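Local atomic coordinates of pullulanase (PDB entry 2YOC), a protein that hydrolyses the alpha-1,6-glucosidic linkages of pullulan and related branched alpha-glucans and is probably exported by a type 2 secretion system. Residues 1019-1024 against 1053-1058. Numbering follows the deposited sequence.
Sequences QLSAIQ and VLELPQ. With CA (calcium ion), chain M.
Gln-1019 crosses its side chain obliquely over that of Glu-1055 and reaches on to the ring of Pro-1057, which it meets tip to tip, NE2 lying 3.9 Å from CB of Pro-1057. CG of Gln-1019 sits between its own N and carbonyl carbon (chi1 66°), which brings it within 4.1 Å of CG of Glu-1055; amide and carboxylate planes are turned 47° apart. Beneath these side chains the backbones form an antiparallel hydrogen-bonded pair: N of Glu-1055 gives a nearly straight bond (174°) to O of Gln-1019 at 2.8 Å, and N of Gln-1019 answers to O of Glu-1055. Strand 1019-1020 pairs with strand 1050-1057 as an outermost strand, within this chain, of the five-stranded antiparallel sheet of the C-terminal domain. On the other face, CD1 of Leu-1020 meets CD1 of Leu-1054 at 3.9 Å. Ser-1021 occupies the N-cap position of helix 1022-1027; a water bridges its OG to OE2 of Glu-1055, which also forms a salt bridge with Arg-993. From the helix, OE1 of Gln-1024 accepts a hydrogen bond from N of Val-1053, on a lone pair in the amide plane, at 2.8 Å. Past the strand, OE1 of Gln-1058 binds calcium together with Asp-982, Ser-989, Asp-991 and Leu-994.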
ATOM      1  N   GLN B1019       6.731 -36.879 -12.175  1.00 72.33           N
ATOM      2  CA  GLN B1019       7.762 -37.842 -11.816  1.00 73.09           C
ATOM      3  C   GLN B1019       8.942 -37.065 -11.284  1.00 79.70           C
ATOM      4  O   GLN B1019       9.157 -35.917 -11.702  1.00 80.92           O
ATOM      5  CB  GLN B1019       8.163 -38.762 -13.005  1.00 73.82           C
ATOM      6  CG  GLN B1019       8.860 -38.079 -14.182  1.00 68.29           C
ATOM      7  CD  GLN B1019       8.805 -38.871 -15.458  1.00 85.27           C
ATOM      8  OE1 GLN B1019       8.088 -39.866 -15.585  1.00 83.63           O
ATOM      9  NE2 GLN B1019       9.529 -38.408 -16.460  1.00 81.80           N
ATOM     10  N   LEU B1020       9.680 -37.662 -10.340  1.00 75.13           N
ATOM     11  CA  LEU B1020      10.861 -37.048  -9.749  1.00 73.40           C
ATOM     12  C   LEU B1020      11.973 -37.089 -10.795  1.00 73.34           C
ATOM     13  O   LEU B1020      11.981 -37.995 -11.627  1.00 73.39           O
ATOM     14  CB  LEU B1020      11.256 -37.841  -8.499  1.00 74.45           C
ATOM     15  CG  LEU B1020      12.375 -37.280  -7.638  1.00 79.97           C
ATOM     16  CD1 LEU B1020      11.947 -36.010  -6.931  1.00 81.09           C
ATOM     17  CD2 LEU B1020      12.854 -38.316  -6.647  1.00 84.02           C
ATOM     18  N   SER B1021      12.881 -36.114 -10.778  1.00 67.51           N
ATOM     19  CA  SER B1021      13.980 -36.094 -11.733  1.00 67.03           C
ATOM     20  C   SER B1021      14.819 -37.376 -11.653  1.00 72.78           C
ATOM     21  O   SER B1021      15.118 -37.866 -10.544  1.00 71.59           O
ATOM     22  CB  SER B1021      14.889 -34.894 -11.493  1.00 69.73           C
ATOM     23  OG  SER B1021      15.822 -34.762 -12.556  1.00 79.04           O
ATOM     24  N   ALA B1022      15.211 -37.901 -12.843  1.00 68.67           N
ATOM     25  CA  ALA B1022      16.072 -39.075 -12.973  1.00 67.31           C
ATOM     26  C   ALA B1022      17.360 -38.836 -12.191  1.00 70.78           C
ATOM     27  O   ALA B1022      17.819 -39.751 -11.516  1.00 70.88           O
ATOM     28  CB  ALA B1022      16.395 -39.323 -14.430  1.00 67.31           C
ATOM     29  N   ILE B1023      17.886 -37.576 -12.221  1.00 67.09           N
ATOM     30  CA  ILE B1023      19.070 -37.082 -11.494  1.00 66.69           C
ATOM     31  C   ILE B1023      18.887 -37.394  -9.986  1.00 71.96           C
ATOM     32  O   ILE B1023      19.777 -38.006  -9.374  1.00 71.36           O
ATOM     33  CB  ILE B1023      19.307 -35.546 -11.780  1.00 68.79           C
ATOM     34  CG1 ILE B1023      19.763 -35.268 -13.238  1.00 68.70           C
ATOM     35  CG2 ILE B1023      20.327 -34.924 -10.834  1.00 67.99           C
ATOM     36  CD1 ILE B1023      18.668 -35.049 -14.268  1.00 75.40           C
ATOM     37  N   GLN B1024      17.702 -37.039  -9.428  1.00 68.79           N
ATOM     38  CA  GLN B1024      17.377 -37.273  -8.020  1.00 70.10           C
ATOM     39  C   GLN B1024      17.077 -38.740  -7.694  1.00 76.28           C
ATOM     40  O   GLN B1024      17.424 -39.206  -6.601  1.00 73.16           O
ATOM     41  CB  GLN B1024      16.242 -36.361  -7.555  1.00 71.27           C
ATOM     42  CG  GLN B1024      16.725 -34.961  -7.237  1.00 77.18           C
ATOM     43  CD  GLN B1024      15.607 -34.029  -6.858  1.00 90.12           C
ATOM     44  OE1 GLN B1024      14.604 -33.873  -7.576  1.00 83.95           O
ATOM     45  NE2 GLN B1024      15.787 -33.350  -5.732  1.00 75.69           N
ATOM     46  N   VAL B1053      12.633 -31.823  -7.739  1.00 57.32           N
ATOM     47  CA  VAL B1053      12.386 -31.313  -9.080  1.00 56.01           C
ATOM     48  C   VAL B1053      11.357 -32.268  -9.662  1.00 62.36           C
ATOM     49  O   VAL B1053      11.684 -33.417  -9.976  1.00 63.44           O
ATOM     50  CB  VAL B1053      13.658 -31.179  -9.963  1.00 58.10           C
ATOM     51  CG1 VAL B1053      13.293 -30.780 -11.378  1.00 56.81           C
ATOM     52  CG2 VAL B1053      14.633 -30.172  -9.367  1.00 57.59           C
ATOM     53  N   LEU B1054      10.093 -31.838  -9.687  1.00 58.63           N
ATOM     54  CA  LEU B1054       9.033 -32.677 -10.219  1.00 59.63           C
ATOM     55  C   LEU B1054       8.854 -32.264 -11.664  1.00 66.88           C
ATOM     56  O   LEU B1054       8.720 -31.070 -11.956  1.00 67.87           O
ATOM     57  CB  LEU B1054       7.714 -32.535  -9.428  1.00 60.23           C
ATOM     58  CG  LEU B1054       7.644 -32.985  -7.940  1.00 64.11           C
ATOM     59  CD1 LEU B1054       8.757 -33.937  -7.557  1.00 63.22           C
ATOM     60  CD2 LEU B1054       7.662 -31.805  -7.036  1.00 66.73           C
ATOM     61  N   GLU B1055       8.936 -33.234 -12.573  1.00 63.18           N
ATOM     62  CA  GLU B1055       8.826 -32.958 -13.989  1.00 63.17           C
ATOM     63  C   GLU B1055       7.573 -33.532 -14.605  1.00 69.49           C
ATOM     64  O   GLU B1055       7.148 -34.633 -14.244  1.00 70.34           O
ATOM     65  CB  GLU B1055      10.093 -33.369 -14.760  1.00 63.97           C
ATOM     66  CG  GLU B1055      10.920 -34.478 -14.134  1.00 73.55           C
ATOM     67  CD  GLU B1055      12.176 -34.828 -14.904  1.00 95.72           C
ATOM     68  OE1 GLU B1055      12.917 -33.888 -15.278  1.00 63.77           O
ATOM     69  OE2 GLU B1055      12.423 -36.038 -15.127  1.00 99.79           O
ATOM     70  N   LEU B1056       6.983 -32.762 -15.538  1.00 66.00           N
ATOM     71  CA  LEU B1056       5.773 -33.082 -16.284  1.00 66.92           C
ATOM     72  C   LEU B1056       6.204 -33.659 -17.648  1.00 71.61           C
ATOM     73  O   LEU B1056       6.561 -32.894 -18.553  1.00 71.82           O
ATOM     74  CB  LEU B1056       4.965 -31.798 -16.499  1.00 66.87           C
ATOM     75  CG  LEU B1056       3.459 -31.860 -16.381  1.00 72.93           C
ATOM     76  CD1 LEU B1056       2.861 -30.552 -16.835  1.00 73.70           C
ATOM     77  CD2 LEU B1056       2.859 -32.984 -17.225  1.00 76.88           C
ATOM     78  N   PRO B1057       6.211 -34.997 -17.829  1.00 67.61           N
ATOM     79  CA  PRO B1057       6.692 -35.538 -19.121  1.00 66.32           C
ATOM     80  C   PRO B1057       5.772 -35.222 -20.284  1.00 67.26           C
ATOM     81  O   PRO B1057       4.549 -35.179 -20.123  1.00 69.24           O
ATOM     82  CB  PRO B1057       6.838 -37.038 -18.863  1.00 68.73           C
ATOM     83  CG  PRO B1057       5.900 -37.318 -17.707  1.00 74.17           C
ATOM     84  CD  PRO B1057       5.821 -36.068 -16.883  1.00 69.27           C
ATOM     85  N   GLN B1058       6.374 -34.942 -21.430  1.00 59.31           N
ATOM     86  CA  GLN B1058       5.669 -34.607 -22.655  1.00 58.58           C
ATOM     87  C   GLN B1058       5.242 -35.862 -23.344  1.00 62.75           C
ATOM     88  O   GLN B1058       6.019 -36.819 -23.437  1.00 62.87           O
ATOM     89  CB  GLN B1058       6.564 -33.768 -23.590  1.00 59.18           C
ATOM     90  CG  GLN B1058       5.787 -33.040 -24.688  1.00 68.77           C
ATOM     91  CD  GLN B1058       6.670 -32.620 -25.820  1.00 80.80           C
ATOM     92  OE1 GLN B1058       7.589 -31.812 -25.662  1.00 76.53           O
ATOM     93  NE2 GLN B1058       6.396 -33.148 -26.996  1.00 75.90           N
TER
HETATM   94 CA    CA M2077       7.894 -29.352 -24.481  1.00 78.85          CA
HETATM   95  O   HOH W   1      15.597 -35.746 -15.299  1.00 59.97           O